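Local coordinates for protein oxidoreductase, FMN-binding (Shewanella oneidensis, PDB 2GQ9) that binds FMN in a TIM barrel of the old yellow enzyme type and probably reduces carbon-carbon double bonds with NADH or NADPH as electron source, at residues Arg27-Gln32 against Lys355-Tyr360; Leu101-Arg106 against Gln117-Ser122; Ala270-Asp275 against Ala299-Ala304. One frame throughout, in Å; residues are numbered along the deposited sequence.

Contact 1: Arg27-Gln32 against Lys355-Tyr360; sequences RSRASQ and KGLTDY. With HBA (p-hydroxybenzaldehyde), chain E.
Arg27 meets Leu357 with CB, CG and its guanidinium, and Gly356 with NH2. Its CB and CG both lie against the Leu357 methyl CD1. CG sits beside the backbone N (chi1 -57°), and two further bends at chi2 and chi3 fold the chain so that the guanidinium also reaches this methyl. CD1 rests over one guanidinium face, off toward the rim, 3.5 Å from Arg27 NH1. NE turns to Leu349 O. Arg27 NH1 gives a hydrogen bond to a water at 2.9 Å, and that water passes one on to Leu357 O. Arg27 NH2 donates to Gly356 O at 2.7 Å. Gly356 O lies close to the guanidinium plane, but the bond is bent, with an N-H...O angle of 144°, and the donor is tilted from the carbonyl plane. NH2 also reaches Thr348 O.

Arg29 also slides past Leu357, in the opposite direction. Arg29 CG lies 3.9 Å from Leu357 CD2. CB and CD1 of the leucine lie over one face of the Arg29 guanidinium. Arg29 NH1 bonds Arg27 O at 2.9 Å, in the carbonyl plane on a lone pair. Arg29 NE goes to Gly353 O. The bond from Arg29 NH2 to Lys355 O is weak, at 3.2 Å.

The contact ties the loop after strand 20-22 of the FMN-binding barrel to the C-terminal tail. Two buried arginines are met here largely by backbone carbonyls, with no carboxylate across the contact, so their positive charge is probably spread over many peptide dipoles.

Contact 2: Leu101-Arg106 against Gln117-Ser122; sequences LWHVGR and QPISSS. With HBA (p-hydroxybenzaldehyde), chain D.
His103 and Ile119 join a strand end of the TIM barrel to a short strand outside it. Residues 101-106 carry barrel strand 96-102 into its following loop. Residues 117-122 hold the short strand 119-120, which pairs with strand 149-150.

Apolar packing makes most of the contact. The Ile119 end crosses the His103 side chain at about a right angle. Ile119 CD1 lies 3.6 Å from His103 NE2, and CG1 sits near CE1, so the far end of the imidazole is met obliquely. Ile119 CG1 stands between the backbone N and the carbonyl carbon (chi1 59°), which carries CD1 to the ring. Val159 of helix 153-172 touches both side chains. Next to them, Pro118 CB packs against Arg106 CA at 4.1 Å. Arg106 CB meets Ser120 CB at 3.9 Å, while the extended arginine chain leads away to Leu124 O.

Direct backbone bonding is absent across the contact. Arg106 N lies near Ile119 O, but the angle is poor. It bonds instead to Gln190 OE1, which also pairs with Ser120 OG. Gln190 thus joins both segments from helix 187-192.

One hydrogen bond lies within the loop. Gly105 N donates to His103 ND1 at 3.0 Å, in the ring plane. This limits the turn of the imidazole and brings the chain to its edge.

At the ligand end, Trp102 CZ2 comes within 3.5 Å of C3 of a bound p-hydroxybenzaldehyde. The indole of Trp102 stacks with His181.

One water bridges the two backbones: it donates to Gly105 O at 2.9 Å and accepts from Ile119 N at 3.1 Å.

Contact 3: Ala270-Asp275 against Ala299-Ala304; sequences AEVDWD and AGRYNA. With FMN (flavin mononucleotide), chain C; HBA (p-hydroxybenzaldehyde), chain D; SO4 (sulfate ion), chain B.
Tyr302 OH donates to Glu271 OE1 at 2.6 Å, on the syn lone pair of the carboxylate. The acid reaches the ring at its edge, with the carboxylate and ring planes 64° apart. A chi1 near -120°, together with a chain extended beyond CG, sets the Glu271 carboxylate at the Tyr302 hydroxyl. The backbones join as well. Glu271 N donates to Ala299 O at 2.8 Å. Val272 lays CB and CG2 against Gly300, with Val272 CB 3.6 Å from Gly300 CA. Val272 CG2 also meets Arg301 CG at 3.9 Å, where the two side chains cross at about a right angle. Val272 N is buried here without a partner.

Ala270 and Ala299 form a parallel bridge at the C-terminal ends of neighbouring strands of the TIM barrel, the end where this fold places its active site. The loops that follow line the FMN. Arg301 N donates to the phosphate oxygen O2P of FMN at 2.7 Å, and Gly300 CA lies against O5'. On the other loop, Trp274 brings CH2 to the flavin methyl C8M and CZ2 to the aldehyde oxygen of a p-hydroxybenzaldehyde, which lies at the indole edge.

Farther out, Arg301 bends at chi2 and turns its guanidinium edge to a sulfate, probably from the crystallisation liquor. Arg301 NH1 bonds sulfate O2 at 3.0 Å, and the NH2 bond to O1 is weak. Arg323 shares this sulfate and also bonds Trp274 O. Lys285 anchors the Glu271-Tyr302 pair, with a salt bridge to Glu271 OE2 and a hydrogen bond to Tyr302 OH.

Overall arrangement
All three contacts involve loops around one eight-stranded parallel barrel. Along the chain, contact 1 encloses the other two: its first segment follows strand 20-22, and its second lies in the tail after helix 331-337. Contact 2 starts on the end of the third strand, 96-102. Contact 3 comes later and joins the loops after the sixth and seventh strands, 266-270 and 295-299. Their centres lie 22 to 26 Å apart, and none touches another. Contacts 2 and 3 reach the same p-hydroxybenzaldehyde. The Arg27 side chain of contact 1 is about 5 Å from the bound FMN. Loops distant in sequence thus surround the FMN end of the barrel, with contact 3 touching the cofactor itself.

Contact 1: Arg27-Gln32 against Lys355-Tyr360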
loop_
_atom_site.group_PDB
_atom_site.type_symbol
_atom_site.label_atom_id
_atom_site.label_comp_id
_atom_site.label_asym_id
_atom_site.label_seq_id
_atom_site.Cartn_x
_atom_site.Cartn_y
_atom_site.Cartn_z
ATOM N N ARG A 27 7.658 8.149 -1.613
ATOM C CA ARG A 27 8.720 8.939 -2.241
ATOM C C ARG A 27 9.211 10.018 -1.268
ATOM O O ARG A 27 10.195 10.703 -1.539
ATOM C CB ARG A 27 8.217 9.597 -3.536
ATOM C CG ARG A 27 7.670 8.622 -4.581
ATOM C CD ARG A 27 8.646 7.486 -4.879
ATOM N NE ARG A 27 9.922 7.993 -5.376
ATOM C CZ ARG A 27 10.148 8.402 -6.624
ATOM N NH1 ARG A 27 9.185 8.363 -7.547
ATOM N NH2 ARG A 27 11.340 8.880 -6.941
ATOM N N SER A 28 8.498 10.170 -0.150
ATOM C CA SER A 28 8.840 11.142 0.887
ATOM C C SER A 28 9.151 12.535 0.345
ATOM O O SER A 28 10.226 13.091 0.589
ATOM C CB SER A 28 10.026 10.615 1.704
ATOM O OG SER A 28 9.674 9.404 2.352
ATOM N N ARG A 29 8.189 13.105 -0.374
ATOM C CA ARG A 29 8.343 14.430 -0.975
ATOM C C ARG A 29 7.354 15.432 -0.371
ATOM O O ARG A 29 7.229 16.558 -0.858
ATOM C CB ARG A 29 8.088 14.349 -2.489
ATOM C CG ARG A 29 9.054 13.454 -3.296
ATOM C CD ARG A 29 10.476 13.981 -3.208
ATOM N NE ARG A 29 11.335 13.717 -4.374
ATOM C CZ ARG A 29 11.880 12.543 -4.696
ATOM N NH1 ARG A 29 11.663 11.456 -3.963
ATOM N NH2 ARG A 29 12.714 12.469 -5.728
ATOM N N ALA A 30 6.654 15.020 0.681
ATOM C CA ALA A 30 5.648 15.866 1.325
ATOM C C ALA A 30 6.223 17.180 1.830
ATOM O O ALA A 30 7.319 17.215 2.389
ATOM C CB ALA A 30 4.999 15.115 2.467
ATOM N N SER A 31 5.471 18.256 1.624
ATOM C CA SER A 31 5.889 19.581 2.049
ATOM C C SER A 31 6.002 19.708 3.559
ATOM O O SER A 31 5.200 19.149 4.313
ATOM C CB SER A 31 4.909 20.632 1.532
ATOM O OG SER A 31 4.945 20.701 0.121
ATOM N N GLN A 32 7.004 20.465 3.987
ATOM C CA GLN A 32 7.249 20.704 5.397
ATOM C C GLN A 32 7.038 22.189 5.689
ATOM O O GLN A 32 7.365 23.043 4.870
ATOM C CB GLN A 32 8.677 20.291 5.743
ATOM C CG GLN A 32 8.975 18.851 5.376
ATOM C CD GLN A 32 8.024 17.886 6.059
ATOM O OE1 GLN A 32 7.394 17.041 5.411
ATOM N NE2 GLN A 32 7.918 18.005 7.376
ATOM N N LYS A 355 13.852 16.333 -9.017
ATOM C CA LYS A 355 14.865 15.462 -9.604
ATOM C C LYS A 355 14.672 14.032 -9.128
ATOM O O LYS A 355 14.673 13.763 -7.927
ATOM C CB LYS A 355 16.266 15.940 -9.224
ATOM C CG LYS A 355 16.658 17.264 -9.840
ATOM C CD LYS A 355 18.044 17.681 -9.363
ATOM C CE LYS A 355 18.453 19.023 -9.938
ATOM N NZ LYS A 355 18.490 18.991 -11.423
ATOM N N GLY A 356 14.514 13.116 -10.078
ATOM C CA GLY A 356 14.322 11.723 -9.732
ATOM C C GLY A 356 12.874 11.431 -9.401
ATOM O O GLY A 356 12.558 10.350 -8.899
ATOM N N LEU A 357 12.000 12.398 -9.682
ATOM C CA LEU A 357 10.566 12.249 -9.423
ATOM C C LEU A 357 9.749 12.556 -10.676
ATOM O O LEU A 357 9.049 11.686 -11.199
ATOM C CB LEU A 357 10.103 13.190 -8.305
ATOM C CG LEU A 357 8.647 12.993 -7.862
ATOM C CD1 LEU A 357 8.554 11.728 -7.026
ATOM C CD2 LEU A 357 8.148 14.194 -7.052
ATOM N N THR A 358 9.844 13.794 -11.152
ATOM C CA THR A 358 9.085 14.218 -12.327
ATOM C C THR A 358 9.913 14.460 -13.580
ATOM O O THR A 358 9.360 14.843 -14.619
ATOM C CB THR A 358 8.281 15.506 -12.045
ATOM O OG1 THR A 358 9.174 16.548 -11.624
ATOM C CG2 THR A 358 7.232 15.258 -10.959
ATOM N N ASP A 359 11.230 14.256 -13.504
ATOM C CA ASP A 359 12.056 14.472 -14.683
ATOM C C ASP A 359 12.500 13.228 -15.447
ATOM O O ASP A 359 13.434 13.290 -16.244
ATOM C CB ASP A 359 13.260 15.366 -14.352
ATOM C CG ASP A 359 14.171 14.764 -13.309
ATOM O OD1 ASP A 359 13.886 13.647 -12.844
ATOM O OD2 ASP A 359 15.179 15.421 -12.966
ATOM N N TYR A 360 11.846 12.092 -15.199
ATOM C CA TYR A 360 12.132 10.891 -15.987
ATOM C C TYR A 360 11.310 11.143 -17.252
ATOM O O TYR A 360 10.090 11.277 -17.191
ATOM C CB TYR A 360 11.628 9.623 -15.296
ATOM C CG TYR A 360 12.520 9.130 -14.169
ATOM C CD1 TYR A 360 12.184 9.355 -12.838
ATOM C CD2 TYR A 360 13.670 8.382 -14.445
ATOM C CE1 TYR A 360 12.973 8.836 -11.793
ATOM C CE2 TYR A 360 14.462 7.860 -13.415
ATOM C CZ TYR A 360 14.104 8.086 -12.096
ATOM O OH TYR A 360 14.862 7.546 -11.078
HETATM C "C1'" HBA E . 15.197 9.941 3.116
HETATM O "O1'" HBA E . 16.271 9.523 2.742
HETATM C C1 HBA E . 14.078 9.015 3.348
HETATM C C2 HBA E . 12.813 9.513 3.778
HETATM C C3 HBA E . 11.780 8.609 4.052
HETATM C C4 HBA E . 11.999 7.218 3.902
HETATM C C5 HBA E . 13.234 6.683 3.444
HETATM C C6 HBA E . 14.241 7.603 3.155
HETATM O O4 HBA E . 10.918 6.409 3.897
HETATM O O HOH W 1 9.664 9.086 -10.325
#

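Contact 2: Leu101-Arg106 against Gln117-Ser122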
loop_
_atom_site.group_PDB
_atom_site.type_symbol
_atom_site.label_atom_id
_atom_site.label_comp_id
_atom_site.label_asym_id
_atom_site.label_seq_id
_atom_site.Cartn_x
_atom_site.Cartn_y
_atom_site.Cartn_z
ATOM N N LEU A 101 -4.103 3.944 2.992
ATOM C CA LEU A 101 -4.156 4.369 4.391
ATOM C C LEU A 101 -3.112 3.589 5.163
ATOM O O LEU A 101 -3.138 2.359 5.206
ATOM C CB LEU A 101 -5.550 4.138 4.963
ATOM C CG LEU A 101 -6.663 4.811 4.162
ATOM C CD1 LEU A 101 -7.977 4.599 4.891
ATOM C CD2 LEU A 101 -6.373 6.302 3.988
ATOM N N TRP A 102 -2.211 4.331 5.799
ATOM C CA TRP A 102 -1.063 3.755 6.483
ATOM C C TRP A 102 -0.917 3.969 7.983
ATOM O O TRP A 102 -1.181 5.056 8.502
ATOM C CB TRP A 102 0.171 4.343 5.797
ATOM C CG TRP A 102 1.471 3.628 5.917
ATOM C CD1 TRP A 102 1.685 2.328 6.293
ATOM C CD2 TRP A 102 2.741 4.140 5.502
ATOM N NE1 TRP A 102 3.014 2.001 6.127
ATOM C CE2 TRP A 102 3.682 3.094 5.643
ATOM C CE3 TRP A 102 3.173 5.382 5.018
ATOM C CZ2 TRP A 102 5.030 3.255 5.314
ATOM C CZ3 TRP A 102 4.512 5.542 4.689
ATOM C CH2 TRP A 102 5.425 4.485 4.837
ATOM N N HIS A 103 -0.496 2.912 8.673
ATOM C CA HIS A 103 -0.159 2.993 10.085
ATOM C C HIS A 103 0.988 2.008 10.201
ATOM O O HIS A 103 0.798 0.803 10.016
ATOM C CB HIS A 103 -1.288 2.592 11.027
ATOM C CG HIS A 103 -1.011 2.975 12.448
ATOM N ND1 HIS A 103 0.147 2.603 13.098
ATOM C CD2 HIS A 103 -1.698 3.751 13.320
ATOM C CE1 HIS A 103 0.164 3.139 14.306
ATOM N NE2 HIS A 103 -0.942 3.841 14.465
ATOM N N VAL A 104 2.180 2.532 10.468
ATOM C CA VAL A 104 3.389 1.720 10.554
ATOM C C VAL A 104 3.549 0.874 11.808
ATOM O O VAL A 104 4.431 0.019 11.864
ATOM C CB VAL A 104 4.656 2.600 10.433
ATOM C CG1 VAL A 104 4.617 3.402 9.134
ATOM C CG2 VAL A 104 4.755 3.533 11.631
ATOM N N GLY A 105 2.705 1.100 12.807
ATOM C CA GLY A 105 2.834 0.331 14.030
ATOM C C GLY A 105 4.223 0.517 14.620
ATOM O O GLY A 105 4.684 1.640 14.790
ATOM N N ARG A 106 4.908 -0.589 14.890
ATOM C CA ARG A 106 6.234 -0.554 15.495
ATOM C C ARG A 106 7.375 -0.107 14.590
ATOM O O ARG A 106 8.481 0.143 15.070
ATOM C CB ARG A 106 6.579 -1.931 16.054
ATOM C CG ARG A 106 6.821 -2.963 14.970
ATOM C CD ARG A 106 7.132 -4.318 15.562
ATOM N NE ARG A 106 7.396 -5.312 14.527
ATOM C CZ ARG A 106 7.619 -6.598 14.774
ATOM N NH1 ARG A 106 7.609 -7.041 16.026
ATOM N NH2 ARG A 106 7.843 -7.440 13.773
ATOM N N GLN A 117 5.823 6.884 21.952
ATOM C CA GLN A 117 6.359 5.536 21.817
ATOM C C GLN A 117 5.529 4.786 20.784
ATOM O O GLN A 117 4.299 4.846 20.799
ATOM C CB GLN A 117 6.314 4.781 23.151
ATOM C CG GLN A 117 6.610 3.290 23.004
ATOM C CD GLN A 117 6.713 2.563 24.336
ATOM O OE1 GLN A 117 5.879 2.739 25.224
ATOM N NE2 GLN A 117 7.734 1.727 24.470
ATOM N N PRO A 118 6.197 4.063 19.876
ATOM C CA PRO A 118 5.508 3.297 18.830
ATOM C C PRO A 118 4.548 2.275 19.428
ATOM O O PRO A 118 4.826 1.706 20.486
ATOM C CB PRO A 118 6.657 2.623 18.081
ATOM C CG PRO A 118 7.817 3.554 18.307
ATOM C CD PRO A 118 7.658 3.913 19.763
ATOM N N ILE A 119 3.418 2.049 18.762
ATOM C CA ILE A 119 2.446 1.071 19.237
ATOM C C ILE A 119 2.452 -0.142 18.314
ATOM O O ILE A 119 2.836 -0.047 17.145
ATOM C CB ILE A 119 1.018 1.638 19.279
ATOM C CG1 ILE A 119 0.593 2.093 17.882
ATOM C CG2 ILE A 119 0.940 2.787 20.285
ATOM C CD1 ILE A 119 -0.858 2.511 17.801
ATOM N N SER A 120 2.023 -1.282 18.840
ATOM C CA SER A 120 1.996 -2.509 18.056
ATOM C C SER A 120 1.081 -3.515 18.737
ATOM O O SER A 120 0.499 -3.224 19.780
ATOM C CB SER A 120 3.412 -3.080 17.941
ATOM O OG SER A 120 3.436 -4.257 17.150
ATOM N N SER A 121 0.945 -4.694 18.142
ATOM C CA SER A 121 0.102 -5.729 18.724
ATOM C C SER A 121 0.716 -6.147 20.048
ATOM O O SER A 121 0.010 -6.442 21.010
ATOM C CB SER A 121 0.057 -6.955 17.816
ATOM O OG SER A 121 1.354 -7.506 17.683
ATOM N N SER A 122 2.043 -6.165 20.074
ATOM C CA SER A 122 2.793 -6.579 21.241
ATOM C C SER A 122 3.949 -5.631 21.549
ATOM O O SER A 122 4.043 -4.542 20.980
ATOM C CB SER A 122 3.336 -7.982 20.998
ATOM O OG SER A 122 2.301 -8.837 20.540
HETATM C "C1'" HBA D . 9.577 2.478 1.676
HETATM O "O1'" HBA D . 10.573 2.091 1.099
HETATM C C1 HBA D . 8.426 1.580 1.861
HETATM C C2 HBA D . 7.255 2.047 2.530
HETATM C C3 HBA D . 6.197 1.157 2.750
HETATM C C4 HBA D . 6.297 -0.186 2.311
HETATM C C5 HBA D . 7.433 -0.679 1.613
HETATM C C6 HBA D . 8.465 0.228 1.384
HETATM O O4 HBA D . 5.164 -0.921 2.285
HETATM O O HOH W 2 3.090 3.625 16.099
#

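Contact 3: Ala270-Asp275 against Ala299-Ala304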
loop_
_atom_site.group_PDB
_atom_site.type_symbol
_atom_site.label_atom_id
_atom_site.label_comp_id
_atom_site.label_asym_id
_atom_site.label_seq_id
_atom_site.Cartn_x
_atom_site.Cartn_y
_atom_site.Cartn_z
ATOM N N ALA A 270 1.354 -8.150 -2.215
ATOM C CA ALA A 270 2.711 -7.642 -2.399
ATOM C C ALA A 270 3.586 -8.889 -2.380
ATOM O O ALA A 270 3.861 -9.455 -1.319
ATOM C CB ALA A 270 3.094 -6.705 -1.255
ATOM N N GLU A 271 4.004 -9.308 -3.566
ATOM C CA GLU A 271 4.796 -10.520 -3.758
ATOM C C GLU A 271 6.286 -10.356 -3.520
ATOM O O GLU A 271 6.994 -11.320 -3.210
ATOM C CB GLU A 271 4.581 -11.008 -5.180
ATOM C CG GLU A 271 3.992 -12.380 -5.314
ATOM C CD GLU A 271 3.825 -12.751 -6.767
ATOM O OE1 GLU A 271 3.145 -11.988 -7.488
ATOM O OE2 GLU A 271 4.375 -13.790 -7.191
ATOM N N VAL A 272 6.762 -9.137 -3.697
ATOM C CA VAL A 272 8.170 -8.844 -3.511
ATOM C C VAL A 272 8.294 -7.508 -2.808
ATOM O O VAL A 272 7.509 -6.591 -3.049
ATOM C CB VAL A 272 8.904 -8.767 -4.874
ATOM C CG1 VAL A 272 10.355 -8.333 -4.673
ATOM C CG2 VAL A 272 8.836 -10.117 -5.576
ATOM N N ASP A 273 9.271 -7.415 -1.917
ATOM C CA ASP A 273 9.532 -6.180 -1.198
ATOM C C ASP A 273 11.036 -5.999 -1.336
ATOM O O ASP A 273 11.814 -6.658 -0.646
ATOM C CB ASP A 273 9.117 -6.313 0.269
ATOM C CG ASP A 273 8.883 -4.965 0.932
ATOM O OD1 ASP A 273 8.326 -4.064 0.260
ATOM O OD2 ASP A 273 9.237 -4.811 2.121
ATOM N N TRP A 274 11.431 -5.123 -2.257
ATOM C CA TRP A 274 12.839 -4.867 -2.539
ATOM C C TRP A 274 13.454 -6.133 -3.122
ATOM O O TRP A 274 13.030 -6.590 -4.186
ATOM C CB TRP A 274 13.567 -4.433 -1.267
ATOM C CG TRP A 274 13.067 -3.122 -0.771
ATOM C CD1 TRP A 274 12.324 -2.892 0.353
ATOM C CD2 TRP A 274 13.216 -1.855 -1.422
ATOM N NE1 TRP A 274 11.999 -1.558 0.441
ATOM C CE2 TRP A 274 12.534 -0.897 -0.636
ATOM C CE3 TRP A 274 13.859 -1.432 -2.596
ATOM C CZ2 TRP A 274 12.476 0.455 -0.986
ATOM C CZ3 TRP A 274 13.799 -0.085 -2.943
ATOM C CH2 TRP A 274 13.114 0.840 -2.139
ATOM N N ASP A 275 14.445 -6.703 -2.440
ATOM C CA ASP A 275 15.066 -7.930 -2.928
ATOM C C ASP A 275 14.583 -9.163 -2.159
ATOM O O ASP A 275 15.170 -10.242 -2.241
ATOM C CB ASP A 275 16.601 -7.815 -2.905
ATOM C CG ASP A 275 17.129 -7.137 -1.654
ATOM O OD1 ASP A 275 16.504 -6.162 -1.181
ATOM O OD2 ASP A 275 18.192 -7.567 -1.155
ATOM N N ALA A 299 1.793 -7.598 -7.288
ATOM C CA ALA A 299 2.906 -6.729 -7.645
ATOM C C ALA A 299 4.189 -7.359 -7.109
ATOM O O ALA A 299 4.186 -7.973 -6.036
ATOM C CB ALA A 299 2.731 -5.339 -7.049
ATOM N N GLY A 300 5.272 -7.209 -7.858
ATOM C CA GLY A 300 6.547 -7.754 -7.416
ATOM C C GLY A 300 7.324 -8.426 -8.531
ATOM O O GLY A 300 7.033 -9.561 -8.905
ATOM N N ARG A 301 8.297 -7.699 -9.074
ATOM C CA ARG A 301 9.154 -8.184 -10.141
ATOM C C ARG A 301 8.464 -8.657 -11.415
ATOM O O ARG A 301 8.979 -9.531 -12.109
ATOM C CB ARG A 301 10.051 -9.315 -9.619
ATOM C CG ARG A 301 11.053 -8.880 -8.562
ATOM C CD ARG A 301 11.971 -7.786 -9.087
ATOM N NE ARG A 301 13.081 -7.507 -8.177
ATOM C CZ ARG A 301 13.838 -6.414 -8.233
ATOM N NH1 ARG A 301 13.600 -5.487 -9.153
ATOM N NH2 ARG A 301 14.835 -6.248 -7.372
ATOM N N TYR A 302 7.306 -8.091 -11.732
ATOM C CA TYR A 302 6.628 -8.483 -12.958
ATOM C C TYR A 302 7.163 -7.719 -14.163
ATOM O O TYR A 302 7.587 -6.564 -14.045
ATOM C CB TYR A 302 5.123 -8.213 -12.846
ATOM C CG TYR A 302 4.361 -9.262 -12.075
ATOM C CD1 TYR A 302 3.822 -10.374 -12.724
ATOM C CD2 TYR A 302 4.224 -9.167 -10.692
ATOM C CE1 TYR A 302 3.173 -11.373 -12.016
ATOM C CE2 TYR A 302 3.578 -10.166 -9.967
ATOM C CZ TYR A 302 3.059 -11.267 -10.638
ATOM O OH TYR A 302 2.457 -12.272 -9.931
ATOM N N ASN A 303 7.180 -8.387 -15.315
ATOM C CA ASN A 303 7.541 -7.752 -16.581
ATOM C C ASN A 303 6.281 -7.975 -17.437
ATOM O O ASN A 303 5.309 -8.571 -16.953
ATOM C CB ASN A 303 8.788 -8.372 -17.247
ATOM C CG ASN A 303 8.684 -9.872 -17.461
ATOM O OD1 ASN A 303 7.611 -10.459 -17.413
ATOM N ND2 ASN A 303 9.824 -10.499 -17.720
ATOM N N ALA A 304 6.282 -7.508 -18.679
ATOM C CA ALA A 304 5.090 -7.676 -19.521
ATOM C C ALA A 304 4.678 -9.133 -19.703
ATOM O O ALA A 304 3.498 -9.469 -19.627
ATOM C CB ALA A 304 5.318 -7.039 -20.877
HETATM N N1 FMN C . 4.423 -0.742 -0.836
HETATM C C2 FMN C . 3.341 -0.304 -0.041
HETATM O O2 FMN C . 2.453 -1.036 0.272
HETATM N N3 FMN C . 3.327 1.090 0.342
HETATM C C4 FMN C . 4.264 2.034 0.027
HETATM O O4 FMN C . 4.205 3.159 0.482
HETATM C C4A FMN C . 5.460 1.559 -0.711
HETATM N N5 FMN C . 6.587 2.345 -0.816
HETATM C C5A FMN C . 7.547 1.938 -1.709
HETATM C C6 FMN C . 8.640 2.885 -2.059
HETATM C C7 FMN C . 9.609 2.577 -3.095
HETATM C C7M FMN C . 10.635 3.632 -3.485
HETATM C C8 FMN C . 9.557 1.262 -3.730
HETATM C C8M FMN C . 10.523 0.884 -4.894
HETATM C C9 FMN C . 8.525 0.325 -3.350
HETATM C C9A FMN C . 7.549 0.624 -2.366
HETATM N N10 FMN C . 6.414 -0.219 -2.011
HETATM C C10 FMN C . 5.395 0.115 -1.140
HETATM C "C1'" FMN C . 6.374 -1.606 -2.616
HETATM C "C2'" FMN C . 5.745 -1.537 -4.000
HETATM O "O2'" FMN C . 4.372 -1.133 -3.977
HETATM C "C3'" FMN C . 5.843 -2.850 -4.784
HETATM O "O3'" FMN C . 5.028 -3.860 -4.159
HETATM C "C4'" FMN C . 7.280 -3.355 -4.877
HETATM O "O4'" FMN C . 8.181 -2.305 -5.356
HETATM C "C5'" FMN C . 7.425 -4.588 -5.746
HETATM O "O5'" FMN C . 7.117 -4.292 -7.151
HETATM P P FMN C . 8.224 -4.013 -8.256
HETATM O O1P FMN C . 8.904 -2.715 -7.966
HETATM O O2P FMN C . 9.149 -5.215 -8.274
HETATM O O3P FMN C . 7.411 -3.918 -9.571
HETATM C "C1'" HBA D . 9.577 2.478 1.676
HETATM O "O1'" HBA D . 10.573 2.091 1.099
HETATM C C1 HBA D . 8.426 1.580 1.861
HETATM C C2 HBA D . 7.255 2.047 2.530
HETATM C C3 HBA D . 6.197 1.157 2.750
HETATM C C4 HBA D . 6.297 -0.186 2.311
HETATM C C5 HBA D . 7.433 -0.679 1.613
HETATM C C6 HBA D . 8.465 0.228 1.384
HETATM O O4 HBA D . 5.164 -0.921 2.285
HETATM S S SO4 B . 16.223 -2.592 -7.913
HETATM O O1 SO4 B . 17.139 -3.733 -7.737
HETATM O O2 SO4 B . 15.140 -2.970 -8.842
HETATM O O3 SO4 B . 15.660 -2.196 -6.595
HETATM O O4 SO4 B . 16.971 -1.462 -8.493
#